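PDB 2WW2: alpha-1,2-mannosidase from Bacteroides thetaiotaomicron, which hydrolyses alpha-mannosidic linkages with inversion of configuration, as a calcium-dependent glycoside hydrolase of family GH92 from a human gut symbiont. Local coordinates for residues Trp456-Arg460 against Cys646-Pro650; Trp332-Arg336 against Glu450-Ala454; His528-Gly532 against Tyr733-Lys737; Ala337-Leu341 against Ala633-Phe637; Ala590-Tyr594 against Thr603-Leu607. All coordinates share one frame; numbering follows the deposited sequence.

Contact 1 of 5, residues Trp456-Arg460 against Cys646-Pro650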
# COMPACT_ATOMS: atom_id res chain seq x y z
N TRP A 456 9.41 -36.30 -4.27
CA TRP A 456 10.06 -36.39 -5.59
C TRP A 456 11.56 -36.74 -5.41
O TRP A 456 12.08 -37.62 -6.11
CB TRP A 456 9.85 -35.08 -6.39
CG TRP A 456 10.64 -35.03 -7.65
CD1 TRP A 456 10.26 -35.47 -8.89
CD2 TRP A 456 11.97 -34.51 -7.80
NE1 TRP A 456 11.28 -35.27 -9.80
CE2 TRP A 456 12.33 -34.67 -9.16
CE3 TRP A 456 12.87 -33.91 -6.92
CZ2 TRP A 456 13.57 -34.26 -9.65
CZ3 TRP A 456 14.10 -33.51 -7.41
CH2 TRP A 456 14.44 -33.69 -8.76
N CYS A 457 12.24 -36.10 -4.46
CA CYS A 457 13.67 -36.44 -4.24
C CYS A 457 13.85 -37.92 -3.88
O CYS A 457 14.77 -38.57 -4.37
CB CYS A 457 14.29 -35.60 -3.11
SG CYS A 457 14.47 -33.88 -3.50
N ILE A 458 12.98 -38.43 -3.01
CA ILE A 458 13.10 -39.83 -2.60
C ILE A 458 12.83 -40.77 -3.77
O ILE A 458 13.50 -41.80 -3.92
CB ILE A 458 12.18 -40.17 -1.40
CG1 ILE A 458 12.68 -39.42 -0.16
CG2 ILE A 458 12.14 -41.71 -1.15
CD1 ILE A 458 11.66 -39.43 1.02
N ALA A 459 11.87 -40.40 -4.61
CA ALA A 459 11.58 -41.22 -5.80
C ALA A 459 12.82 -41.27 -6.71
O ALA A 459 13.20 -42.33 -7.22
CB ALA A 459 10.39 -40.66 -6.56
N ARG A 460 13.43 -40.11 -6.92
CA ARG A 460 14.61 -40.03 -7.77
C ARG A 460 15.71 -40.93 -7.21
O ARG A 460 16.38 -41.63 -7.96
CB ARG A 460 15.11 -38.58 -7.82
CG ARG A 460 14.21 -37.66 -8.67
CD ARG A 460 14.72 -37.68 -10.10
NE ARG A 460 16.05 -37.10 -10.08
CZ ARG A 460 17.00 -37.27 -10.99
NH1 ARG A 460 16.81 -38.05 -12.07
NH2 ARG A 460 18.16 -36.64 -10.80
N CYS A 646 16.26 -26.74 -8.99
CA CYS A 646 15.71 -27.94 -8.37
C CYS A 646 16.81 -28.86 -7.87
O CYS A 646 17.24 -29.79 -8.60
CB CYS A 646 14.82 -28.68 -9.38
SG CYS A 646 13.94 -30.08 -8.69
N PRO A 647 17.26 -28.65 -6.62
CA PRO A 647 18.27 -29.56 -6.10
C PRO A 647 17.72 -30.96 -6.14
O PRO A 647 16.51 -31.18 -5.89
CB PRO A 647 18.50 -29.07 -4.65
CG PRO A 647 18.21 -27.55 -4.75
CD PRO A 647 17.00 -27.51 -5.71
N GLY A 648 18.58 -31.92 -6.46
CA GLY A 648 18.11 -33.30 -6.64
C GLY A 648 18.09 -33.60 -8.13
O GLY A 648 18.12 -34.75 -8.53
N MET A 649 18.04 -32.55 -8.94
CA MET A 649 18.24 -32.67 -10.39
C MET A 649 19.56 -31.96 -10.71
O MET A 649 19.68 -30.76 -10.47
CB MET A 649 17.10 -32.00 -11.16
CG MET A 649 17.25 -31.99 -12.68
SD MET A 649 17.37 -33.63 -13.43
CE MET A 649 15.98 -34.50 -12.69
N PRO A 650 20.54 -32.70 -11.24
CA PRO A 650 21.87 -32.09 -11.39
C PRO A 650 21.96 -31.15 -12.61
O PRO A 650 22.67 -31.43 -13.58
CB PRO A 650 22.80 -33.31 -11.52
CG PRO A 650 21.92 -34.42 -12.08
CD PRO A 650 20.55 -34.16 -11.46

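Contact 2 of 5, residues Trp332-Arg336 against Glu450-Ala454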
# COMPACT_ATOMS: atom_id res chain seq x y z
N TRP A 332 15.78 -26.10 5.65
CA TRP A 332 14.67 -25.45 4.96
C TRP A 332 15.18 -24.25 4.18
O TRP A 332 14.69 -23.92 3.10
CB TRP A 332 13.59 -25.00 5.96
CG TRP A 332 12.44 -24.33 5.28
CD1 TRP A 332 11.45 -24.92 4.53
CD2 TRP A 332 12.17 -22.93 5.26
NE1 TRP A 332 10.57 -23.97 4.07
CE2 TRP A 332 10.99 -22.74 4.50
CE3 TRP A 332 12.81 -21.81 5.81
CZ2 TRP A 332 10.43 -21.46 4.28
CZ3 TRP A 332 12.27 -20.55 5.58
CH2 TRP A 332 11.09 -20.38 4.83
N ASP A 333 16.18 -23.60 4.73
CA ASP A 333 16.81 -22.47 4.04
C ASP A 333 17.95 -22.92 3.14
O ASP A 333 18.04 -22.53 1.95
CB ASP A 333 17.40 -21.47 5.04
CG ASP A 333 16.40 -20.41 5.47
OD1 ASP A 333 15.74 -19.80 4.59
OD2 ASP A 333 16.30 -20.18 6.67
N THR A 334 18.84 -23.73 3.69
CA THR A 334 20.14 -23.96 3.02
C THR A 334 20.13 -25.03 1.91
O THR A 334 21.09 -25.13 1.17
CB THR A 334 21.24 -24.28 4.06
OG1 THR A 334 20.91 -25.49 4.76
CG2 THR A 334 21.40 -23.11 5.05
N PHE A 335 19.06 -25.81 1.76
CA PHE A 335 19.03 -26.80 0.66
C PHE A 335 18.95 -26.12 -0.70
O PHE A 335 19.34 -26.69 -1.71
CB PHE A 335 17.85 -27.78 0.80
CG PHE A 335 16.55 -27.29 0.16
CD1 PHE A 335 16.34 -27.45 -1.21
CD2 PHE A 335 15.53 -26.75 0.93
CE1 PHE A 335 15.14 -27.02 -1.80
CE2 PHE A 335 14.32 -26.33 0.34
CZ PHE A 335 14.14 -26.46 -1.03
N ARG A 336 18.42 -24.90 -0.73
CA ARG A 336 18.06 -24.23 -1.99
C ARG A 336 19.29 -23.84 -2.81
O ARG A 336 19.30 -24.01 -4.04
CB ARG A 336 17.15 -23.00 -1.73
CG ARG A 336 15.81 -23.38 -1.04
CD ARG A 336 15.02 -22.22 -0.41
NE ARG A 336 14.10 -22.74 0.62
CZ ARG A 336 12.86 -23.17 0.37
NH1 ARG A 336 12.38 -23.14 -0.87
NH2 ARG A 336 12.10 -23.64 1.36
N GLU A 450 6.30 -28.48 0.46
CA GLU A 450 7.65 -28.96 0.77
C GLU A 450 7.71 -30.49 0.70
O GLU A 450 8.70 -31.07 0.24
CB GLU A 450 8.05 -28.49 2.19
CG GLU A 450 8.16 -26.96 2.36
CD GLU A 450 9.48 -26.38 1.85
OE1 GLU A 450 10.43 -27.17 1.66
OE2 GLU A 450 9.58 -25.13 1.65
N TYR A 451 6.65 -31.16 1.14
CA TYR A 451 6.64 -32.62 1.16
C TYR A 451 6.57 -33.24 -0.25
O TYR A 451 7.19 -34.29 -0.50
CB TYR A 451 5.47 -33.16 1.97
CG TYR A 451 5.44 -32.77 3.44
CD1 TYR A 451 6.55 -32.21 4.07
CD2 TYR A 451 4.28 -32.96 4.18
CE1 TYR A 451 6.49 -31.84 5.42
CE2 TYR A 451 4.22 -32.61 5.53
CZ TYR A 451 5.32 -32.05 6.14
OH TYR A 451 5.26 -31.70 7.46
N ALA A 452 5.79 -32.64 -1.15
CA ALA A 452 5.71 -33.16 -2.52
C ALA A 452 7.10 -33.13 -3.18
O ALA A 452 7.49 -34.03 -3.92
CB ALA A 452 4.70 -32.34 -3.33
N TYR A 453 7.86 -32.08 -2.88
CA TYR A 453 9.24 -31.97 -3.36
C TYR A 453 10.17 -33.04 -2.74
O TYR A 453 10.97 -33.69 -3.45
CB TYR A 453 9.79 -30.57 -3.05
CG TYR A 453 11.30 -30.47 -3.25
CD1 TYR A 453 11.88 -30.60 -4.50
CD2 TYR A 453 12.15 -30.25 -2.15
CE1 TYR A 453 13.26 -30.51 -4.68
CE2 TYR A 453 13.52 -30.17 -2.31
CZ TYR A 453 14.07 -30.29 -3.57
OH TYR A 453 15.42 -30.22 -3.74
N ALA A 454 10.08 -33.21 -1.43
CA ALA A 454 10.93 -34.20 -0.77
C ALA A 454 10.57 -35.59 -1.28
O ALA A 454 11.44 -36.44 -1.46
CB ALA A 454 10.75 -34.14 0.77
O HOH W 1 9.53 -23.81 -0.75

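Contact 3 of 5, residues His528-Gly532 against Tyr733-Lys737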
# COMPACT_ATOMS: atom_id res chain seq x y z
N HIS A 528 10.34 -28.85 -8.74
CA HIS A 528 10.52 -30.13 -9.43
C HIS A 528 9.58 -30.28 -10.63
O HIS A 528 9.68 -31.25 -11.40
CB HIS A 528 10.36 -31.30 -8.45
CG HIS A 528 8.99 -31.39 -7.83
ND1 HIS A 528 8.50 -30.44 -6.96
CD2 HIS A 528 8.03 -32.35 -7.93
CE1 HIS A 528 7.29 -30.80 -6.56
NE2 HIS A 528 6.98 -31.95 -7.15
N ASP A 529 8.67 -29.32 -10.82
CA ASP A 529 7.70 -29.45 -11.92
C ASP A 529 7.16 -28.10 -12.44
O ASP A 529 5.96 -27.87 -12.43
CB ASP A 529 6.53 -30.34 -11.47
CG ASP A 529 5.79 -30.97 -12.64
OD1 ASP A 529 6.21 -30.76 -13.81
OD2 ASP A 529 4.80 -31.70 -12.39
N PRO A 530 8.05 -27.21 -12.91
CA PRO A 530 7.54 -25.96 -13.47
C PRO A 530 6.51 -26.19 -14.60
O PRO A 530 5.56 -25.43 -14.71
CB PRO A 530 8.80 -25.28 -14.00
CG PRO A 530 9.91 -25.81 -13.12
CD PRO A 530 9.52 -27.26 -12.89
N GLU A 531 6.72 -27.21 -15.43
CA GLU A 531 5.78 -27.46 -16.52
C GLU A 531 4.41 -27.84 -15.96
O GLU A 531 3.38 -27.39 -16.45
CB GLU A 531 6.31 -28.55 -17.47
CG GLU A 531 5.40 -28.87 -18.65
CD GLU A 531 5.20 -27.70 -19.62
OE1 GLU A 531 6.08 -26.80 -19.71
OE2 GLU A 531 4.16 -27.68 -20.31
N GLY A 532 4.39 -28.67 -14.91
CA GLY A 532 3.12 -29.03 -14.29
C GLY A 532 2.45 -27.83 -13.64
O GLY A 532 1.22 -27.72 -13.62
N TYR A 733 14.54 -29.44 -16.66
CA TYR A 733 13.68 -30.54 -16.23
C TYR A 733 12.33 -30.12 -15.64
O TYR A 733 12.23 -29.14 -14.92
CB TYR A 733 14.43 -31.38 -15.19
CG TYR A 733 13.60 -32.47 -14.52
CD1 TYR A 733 13.49 -33.73 -15.10
CD2 TYR A 733 12.97 -32.24 -13.30
CE1 TYR A 733 12.77 -34.73 -14.50
CE2 TYR A 733 12.23 -33.23 -12.69
CZ TYR A 733 12.14 -34.48 -13.30
OH TYR A 733 11.44 -35.47 -12.71
N SER A 734 11.28 -30.87 -15.96
CA SER A 734 10.07 -30.84 -15.16
C SER A 734 9.61 -32.26 -14.99
O SER A 734 9.71 -33.06 -15.93
CB SER A 734 8.94 -30.05 -15.83
OG SER A 734 9.19 -28.66 -15.80
N TYR A 735 9.07 -32.58 -13.83
CA TYR A 735 8.52 -33.89 -13.62
C TYR A 735 7.46 -34.28 -14.68
O TYR A 735 7.44 -35.42 -15.16
CB TYR A 735 7.91 -34.01 -12.21
CG TYR A 735 7.25 -35.35 -12.02
CD1 TYR A 735 8.01 -36.51 -12.04
CD2 TYR A 735 5.87 -35.46 -11.89
CE1 TYR A 735 7.42 -37.74 -11.90
CE2 TYR A 735 5.27 -36.69 -11.73
CZ TYR A 735 6.06 -37.83 -11.74
OH TYR A 735 5.48 -39.06 -11.62
N SER A 736 6.59 -33.34 -15.04
CA SER A 736 5.49 -33.69 -15.94
C SER A 736 5.86 -33.57 -17.42
O SER A 736 5.05 -33.88 -18.28
CB SER A 736 4.23 -32.87 -15.64
OG SER A 736 4.44 -31.52 -15.98
N LYS A 737 7.07 -33.16 -17.70
CA LYS A 737 7.53 -33.02 -19.09
C LYS A 737 8.38 -34.21 -19.50
O LYS A 737 7.84 -35.24 -19.93
CB LYS A 737 8.32 -31.72 -19.24
CG LYS A 737 9.56 -31.88 -20.08
CD LYS A 737 10.35 -30.58 -20.12
CE LYS A 737 11.81 -30.85 -19.85
NZ LYS A 737 12.62 -29.94 -20.65

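Contact 4 of 5, residues Ala337-Leu341 against Ala633-Phe637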
# COMPACT_ATOMS: atom_id res chain seq x y z
N ALA A 337 20.32 -23.31 -2.17
CA ALA A 337 21.49 -22.84 -2.93
C ALA A 337 22.82 -23.03 -2.20
O ALA A 337 23.85 -23.21 -2.84
CB ALA A 337 21.31 -21.35 -3.31
N VAL A 338 22.80 -22.94 -0.87
CA VAL A 338 24.04 -23.05 -0.09
C VAL A 338 24.68 -24.45 -0.26
O VAL A 338 25.84 -24.59 -0.65
CB VAL A 338 23.80 -22.73 1.43
CG1 VAL A 338 25.00 -23.16 2.26
CG2 VAL A 338 23.51 -21.22 1.63
N HIS A 339 23.92 -25.50 0.03
CA HIS A 339 24.50 -26.84 -0.15
C HIS A 339 24.78 -27.18 -1.61
O HIS A 339 25.79 -27.79 -1.89
CB HIS A 339 23.67 -27.89 0.58
CG HIS A 339 23.86 -27.82 2.06
ND1 HIS A 339 24.95 -28.36 2.69
CD2 HIS A 339 23.15 -27.16 3.02
CE1 HIS A 339 24.89 -28.10 3.99
NE2 HIS A 339 23.81 -27.38 4.21
N PRO A 340 23.89 -26.76 -2.54
CA PRO A 340 24.27 -26.96 -3.94
C PRO A 340 25.58 -26.27 -4.30
O PRO A 340 26.36 -26.83 -5.08
CB PRO A 340 23.10 -26.35 -4.70
CG PRO A 340 21.89 -26.67 -3.77
CD PRO A 340 22.46 -26.44 -2.37
N LEU A 341 25.83 -25.07 -3.77
CA LEU A 341 27.13 -24.46 -4.03
C LEU A 341 28.25 -25.36 -3.51
O LEU A 341 29.28 -25.53 -4.18
CB LEU A 341 27.23 -23.05 -3.40
CG LEU A 341 28.48 -22.25 -3.82
CD1 LEU A 341 28.41 -21.86 -5.29
CD2 LEU A 341 28.73 -20.97 -2.94
N ALA A 633 24.04 -17.24 -1.09
CA ALA A 633 24.38 -18.22 -2.13
C ALA A 633 23.63 -17.94 -3.43
O ALA A 633 24.14 -18.19 -4.54
CB ALA A 633 24.06 -19.63 -1.63
N TRP A 634 22.42 -17.41 -3.29
CA TRP A 634 21.63 -17.00 -4.45
C TRP A 634 22.43 -15.95 -5.24
O TRP A 634 22.52 -16.00 -6.48
CB TRP A 634 20.29 -16.41 -3.98
CG TRP A 634 19.35 -16.05 -5.10
CD1 TRP A 634 18.31 -16.80 -5.57
CD2 TRP A 634 19.36 -14.85 -5.89
NE1 TRP A 634 17.67 -16.14 -6.60
CE2 TRP A 634 18.30 -14.94 -6.81
CE3 TRP A 634 20.16 -13.69 -5.89
CZ2 TRP A 634 18.01 -13.93 -7.73
CZ3 TRP A 634 19.88 -12.70 -6.82
CH2 TRP A 634 18.82 -12.82 -7.72
N TYR A 635 23.05 -15.03 -4.53
CA TYR A 635 23.81 -13.98 -5.22
C TYR A 635 25.06 -14.58 -5.88
O TYR A 635 25.40 -14.23 -7.02
CB TYR A 635 24.19 -12.87 -4.25
CG TYR A 635 24.89 -11.69 -4.91
CD1 TYR A 635 24.18 -10.55 -5.31
CD2 TYR A 635 26.26 -11.72 -5.14
CE1 TYR A 635 24.82 -9.47 -5.92
CE2 TYR A 635 26.91 -10.63 -5.77
CZ TYR A 635 26.18 -9.53 -6.14
OH TYR A 635 26.81 -8.46 -6.72
N VAL A 636 25.75 -15.48 -5.18
CA VAL A 636 26.97 -16.09 -5.75
C VAL A 636 26.65 -16.84 -7.04
O VAL A 636 27.25 -16.60 -8.08
CB VAL A 636 27.68 -17.00 -4.73
CG1 VAL A 636 28.81 -17.78 -5.39
CG2 VAL A 636 28.24 -16.15 -3.59
N PHE A 637 25.70 -17.75 -6.97
CA PHE A 637 25.27 -18.45 -8.18
C PHE A 637 24.85 -17.46 -9.27
O PHE A 637 25.33 -17.53 -10.39
CB PHE A 637 24.09 -19.37 -7.85
CG PHE A 637 24.50 -20.78 -7.51
CD1 PHE A 637 25.12 -21.58 -8.46
CD2 PHE A 637 24.25 -21.30 -6.24
CE1 PHE A 637 25.51 -22.89 -8.14
CE2 PHE A 637 24.64 -22.60 -5.91
CZ PHE A 637 25.24 -23.40 -6.87

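Contact 5 of 5, residues Ala590-Tyr594 against Thr603-Leu607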
# COMPACT_ATOMS: atom_id res chain seq x y z
N ALA A 590 12.15 -18.10 -8.56
CA ALA A 590 11.10 -17.77 -9.53
C ALA A 590 11.58 -16.98 -10.75
O ALA A 590 11.07 -17.16 -11.86
CB ALA A 590 9.93 -17.06 -8.85
N ILE A 591 12.56 -16.10 -10.57
CA ILE A 591 13.07 -15.36 -11.72
C ILE A 591 13.60 -16.28 -12.82
O ILE A 591 13.57 -15.92 -14.00
CB ILE A 591 14.18 -14.36 -11.33
CG1 ILE A 591 13.54 -13.16 -10.66
CG2 ILE A 591 14.89 -13.86 -12.59
CD1 ILE A 591 14.55 -12.04 -10.29
N TYR A 592 14.05 -17.47 -12.44
CA TYR A 592 14.62 -18.40 -13.41
C TYR A 592 13.56 -19.18 -14.16
O TYR A 592 13.88 -19.92 -15.09
CB TYR A 592 15.60 -19.38 -12.75
CG TYR A 592 16.91 -18.72 -12.35
CD1 TYR A 592 17.97 -18.63 -13.27
CD2 TYR A 592 17.08 -18.17 -11.09
CE1 TYR A 592 19.16 -18.01 -12.93
CE2 TYR A 592 18.28 -17.53 -10.74
CZ TYR A 592 19.31 -17.45 -11.68
OH TYR A 592 20.51 -16.84 -11.35
N LEU A 593 12.29 -19.04 -13.77
CA LEU A 593 11.23 -19.87 -14.36
C LEU A 593 10.98 -19.53 -15.84
O LEU A 593 10.49 -20.35 -16.59
CB LEU A 593 9.94 -19.82 -13.54
CG LEU A 593 10.00 -20.54 -12.18
CD1 LEU A 593 8.74 -20.26 -11.33
CD2 LEU A 593 10.17 -22.02 -12.39
N TYR A 594 11.32 -18.31 -16.25
CA TYR A 594 11.18 -17.98 -17.67
C TYR A 594 12.00 -18.92 -18.56
O TYR A 594 11.66 -19.07 -19.73
CB TYR A 594 11.59 -16.56 -17.97
CG TYR A 594 10.76 -15.46 -17.31
CD1 TYR A 594 9.53 -15.07 -17.84
CD2 TYR A 594 11.25 -14.75 -16.22
CE1 TYR A 594 8.80 -14.03 -17.27
CE2 TYR A 594 10.53 -13.71 -15.63
CZ TYR A 594 9.30 -13.36 -16.16
OH TYR A 594 8.60 -12.32 -15.59
N THR A 603 14.32 -13.69 -17.77
CA THR A 603 15.20 -14.13 -16.69
C THR A 603 16.45 -13.26 -16.68
O THR A 603 16.84 -12.73 -15.64
CB THR A 603 15.60 -15.62 -16.89
OG1 THR A 603 14.48 -16.46 -16.58
CG2 THR A 603 16.76 -15.99 -15.97
N GLN A 604 17.03 -13.07 -17.86
CA GLN A 604 18.27 -12.31 -17.98
C GLN A 604 18.08 -10.86 -17.51
O GLN A 604 18.89 -10.33 -16.75
CB GLN A 604 18.76 -12.35 -19.43
CG GLN A 604 19.25 -13.73 -19.88
CD GLN A 604 19.10 -13.97 -21.39
OE1 GLN A 604 19.08 -13.02 -22.19
NE2 GLN A 604 19.01 -15.24 -21.77
N TYR A 605 17.00 -10.23 -17.96
CA TYR A 605 16.75 -8.83 -17.59
C TYR A 605 16.52 -8.68 -16.09
O TYR A 605 17.18 -7.87 -15.43
CB TYR A 605 15.56 -8.23 -18.35
CG TYR A 605 15.22 -6.86 -17.84
CD1 TYR A 605 15.95 -5.75 -18.24
CD2 TYR A 605 14.20 -6.68 -16.91
CE1 TYR A 605 15.65 -4.48 -17.75
CE2 TYR A 605 13.90 -5.42 -16.40
CZ TYR A 605 14.63 -4.33 -16.83
OH TYR A 605 14.32 -3.08 -16.33
N HIS A 606 15.56 -9.44 -15.55
CA HIS A 606 15.15 -9.29 -14.16
C HIS A 606 16.22 -9.68 -13.16
O HIS A 606 16.40 -9.03 -12.13
CB HIS A 606 13.87 -10.07 -13.89
CG HIS A 606 12.66 -9.48 -14.55
ND1 HIS A 606 12.19 -8.23 -14.23
CD2 HIS A 606 11.85 -9.96 -15.52
CE1 HIS A 606 11.13 -7.96 -14.97
NE2 HIS A 606 10.90 -9.00 -15.76
N LEU A 607 16.94 -10.75 -13.47
CA LEU A 607 18.04 -11.17 -12.64
C LEU A 607 19.09 -10.06 -12.53
O LEU A 607 19.52 -9.67 -11.43
CB LEU A 607 18.65 -12.42 -13.29
CG LEU A 607 19.63 -13.26 -12.50
CD1 LEU A 607 20.94 -12.48 -12.45
CD2 LEU A 607 19.08 -13.59 -11.10

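Contact 1 of 5, residues Trp456-Arg460 against Cys646-Pro650
The guanidinium of Arg460 carries the Met649 methyl on one face and the Gly648 carbonyl at its edge. CE of Met649 lies over the centre of that face, 3.4 Å from CZ of Arg460, and the two side chains cross at about a right angle. At the edge, Arg460 NH2 donates to Gly648 O at 3.0 Å with an N-H...O angle of 166°, in both the carbonyl plane and the guanidinium plane; NE adds a weak, longer bond to the same oxygen. The indole of Trp456 bears Arg460 CG on one face, off centre, while Met649 N and Pro647 O lie at its edge. SG of Cys646 meets its six-membered ring obliquely, 4.1 Å from the centroid, a sulfur-aromatic contact in which Trp456 CH2 is the nearest atom at 3.6 Å. Residues 646-649 form a type II beta turn, closed by Met649 N to Cys646 O, and the turn sits against helix 444-465 in the GH92 catalytic domain. Gly648 takes backbone angles that call for glycine, and a CB there would also clash with Trp456 CZ3. Bends at chi2 and chi3 (60° and 49°) fold Met649 back over the arginine. With an alanine at the Arg460 position, Gly648 O would probably lose its straight donor and the Met649 methyl the flat surface beneath it. Outside the pair, Trp456 NE1 is hydrogen-bonded to Tyr733 OH, and Asp390 OD1 accepts from Gly648 N.

Contact 2 of 5, residues Trp332-Arg336 against Glu450-Ala454
Glu450 reaches from helix 444-465 towards Trp332 and Arg336 with a chain bent at chi2 (-81°). Its CB points at the 332-336 segment, CG turns the chain, and CD comes 3.6 Å from Trp332 CD1. OE1 of Glu450 lies 3.8 Å from the same Trp332 CD1. OE2 takes the main load: Arg336 NH2 reaches it at 2.9 Å, a salt bridge made through the syn lone pair and within the guanidinium plane, although the guanidinium and carboxylate planes stand 80° apart. Trp332 NE1 gives the same oxygen a weak bond, bent to 130°. A water completes the grip, donating to OE2 and accepting from Arg336 NH1, so three donors converge on one buried carboxylate oxygen. This polar cluster ties the turn that follows helix 331-334 to a long helix of the GH92 catalytic domain. Arg336 is itself steadied from behind: NE donates to Trp332 O at 2.8 Å, and Phe335 CE2 lies over the centre of one guanidinium face. A methionine in place of Arg336 would probably leave the Glu450 carboxylate without its countercharge in a buried setting, and the Trp332 carbonyl without the NE donor. Phe335 also meets Tyr453 across the contact, Phe335 CE1 to Tyr453 CE2 at 3.6 Å; the planes are nearly parallel but so far displaced that the rings barely overlap. The Tyr453 hydroxyl is hydrogen-bonded to Pro647 O and Ser386 OG, while Trp522 packs on both Trp332 and Glu450.

Contact 3 of 5, residues His528-Gly532 against Tyr733-Lys737
Asp529 and Ser736 face each other with their polar ends together, and OD1 of the aspartate is where the bonds gather. In the conformer of Ser736 given here, one of two, OG donates to Asp529 OD1 at 2.9 Å through the syn lone pair, whereas the backbone N of Ser736, also 2.9 Å from this oxygen, approaches from above the carboxylate plane. The third donor is Gly532 N, 3.0 Å from Asp529 OD1 and likewise well out of that plane; this is the capping bond of helix 530-537, with Asp529 as N-cap. A chi1 of -157° sets the aspartate's CG beside its own carbonyl carbon, from where one oxygen serves both the helix start and the tail. Ser734 OG accepts from another NH of the first turn, Glu531 N, at 2.9 Å, with CB and OG of the serine also packed against Glu531 CB. Between the backbones, Tyr735 N donates to His528 O at 2.8 Å. The Tyr735 ring turns its edge to Asp529 OD2, and CE2 of Tyr733 approaches His528 O obliquely at 3.5 Å. Residues 734-737, the last of the chain, make a type I beta turn, and this end of the chain meets the first turn of helix 530-537. Around this, Tyr481 OH is hydrogen-bonded to Asp529 OD2 and His540 to Glu531 OE1. The His528 ring meets that of Trp456 on helix 444-465, and the tail follows strand 710-717.

Contact 4 of 5, residues Ala337-Leu341 against Ala633-Phe637
Two helices of the GH92 catalytic domain, 338-345 and 632-640, pack here through small residues at one end and a phenylalanine at the other. Ala337, the N-cap of the first helix, sets its CB 3.7 Å from CB of Ala633, and these two methyls let the backbones come close: the CA atoms of Val338 and Ala633 are 5.3 Å apart. Val338 directs its CB away from helix 632-640, yet chi1 167° puts CG1 anti to the backbone N and leaves CG2 beside it, where CG2 still touches Ala633 CB at 3.7 Å. One helical turn on, the Phe637 ring slides alongside Leu341. CD1 of Leu341 lies over one face of that ring, 4.0 Å from its centroid and 18° off the normal, a CH-pi contact, while CB of Leu341 meets Phe637 CE2 at 3.6 Å. The ring's edge is turned to the backbone of the first helix, with Ala337 O and Pro340 C near its plane; Phe637 CE2 is 3.2 Å from Ala337 O. That carbonyl is already engaged in its own helix, accepting from Leu341 N, so the ring packs beside a backbone hydrogen bond. The other branch of the leucine, CD2, reaches Val636 CG1 at 4.0 Å, crossing it at about a right angle. No hydrogen bond joins the two segments. Leu291 and Thr294 of helix 281-294 touch Leu341, and Tyr643 of strand 642-643 touches both Ala337 and Phe637. Such helix-to-helix packing is consistent with an (alpha/alpha)6 toroid of six helical hairpins, as in relatives of this clan.

Contact 5 of 5, residues Ala590-Tyr594 against Thr603-Leu607
Ile591 lays its CG2 methyl over the Thr603-Leu607 backbone, 3.8 Å from Leu607 N, and packs the same methyl on Leu607 CB at 4.1 Å. The contact closes a short helix-like turn onto the start of helix 600-613, probably part of the (alpha/alpha)6 toroid expected of this clan, with only eight residues between the segments. Its polar link is Thr603 OG1, which donates to Ile591 O at 2.8 Å in the carbonyl plane. The threonine's chi1 of -73° places OG1 beside its own backbone N and turns CG2 towards Tyr592, where CD1 lies 4.0 Å away. Farther along that tyrosine, CZ and OH pack on Leu607 CD2, the hydroxyl at 3.6 Å; the hydroxyl is also hydrogen-bonded to Ser638 OG. Tyr594 OH is hydrogen-bonded to Asp548 OD1, and Phe551 of helix 540-551 packs on Ile591, Tyr594 and His606. The rings of Tyr594 and His606 have planes only 17° apart but are displaced until they barely overlap, with centroids 6.0 Å apart. Thr603 OG1 lies in the plane of the Tyr594 ring at its edge, and Tyr594 CB approaches that oxygen to 3.2 Å.

Overall arrangement
From the N terminus, the first segments reached are 332-336 and 337-341, adjoining stretches with different partners. Contact 2 closes first, on helix 444-465, which contact 1 then uses farther along. Contact 4 opens before contact 2 closes and ends at 633-637, so the two cross; contacts 1, 3 and 4 also cross one another. Contact 5, the shortest loop, is nested inside the loops of contacts 1, 3 and 4, and contact 3 closes last, at the C terminus. Contacts 1, 2 and 3 lie on one side of the chain's centre, joining helix 444-465, the 646-650 turn and the tail; Leu607 and Trp634 link contacts 5 and 4.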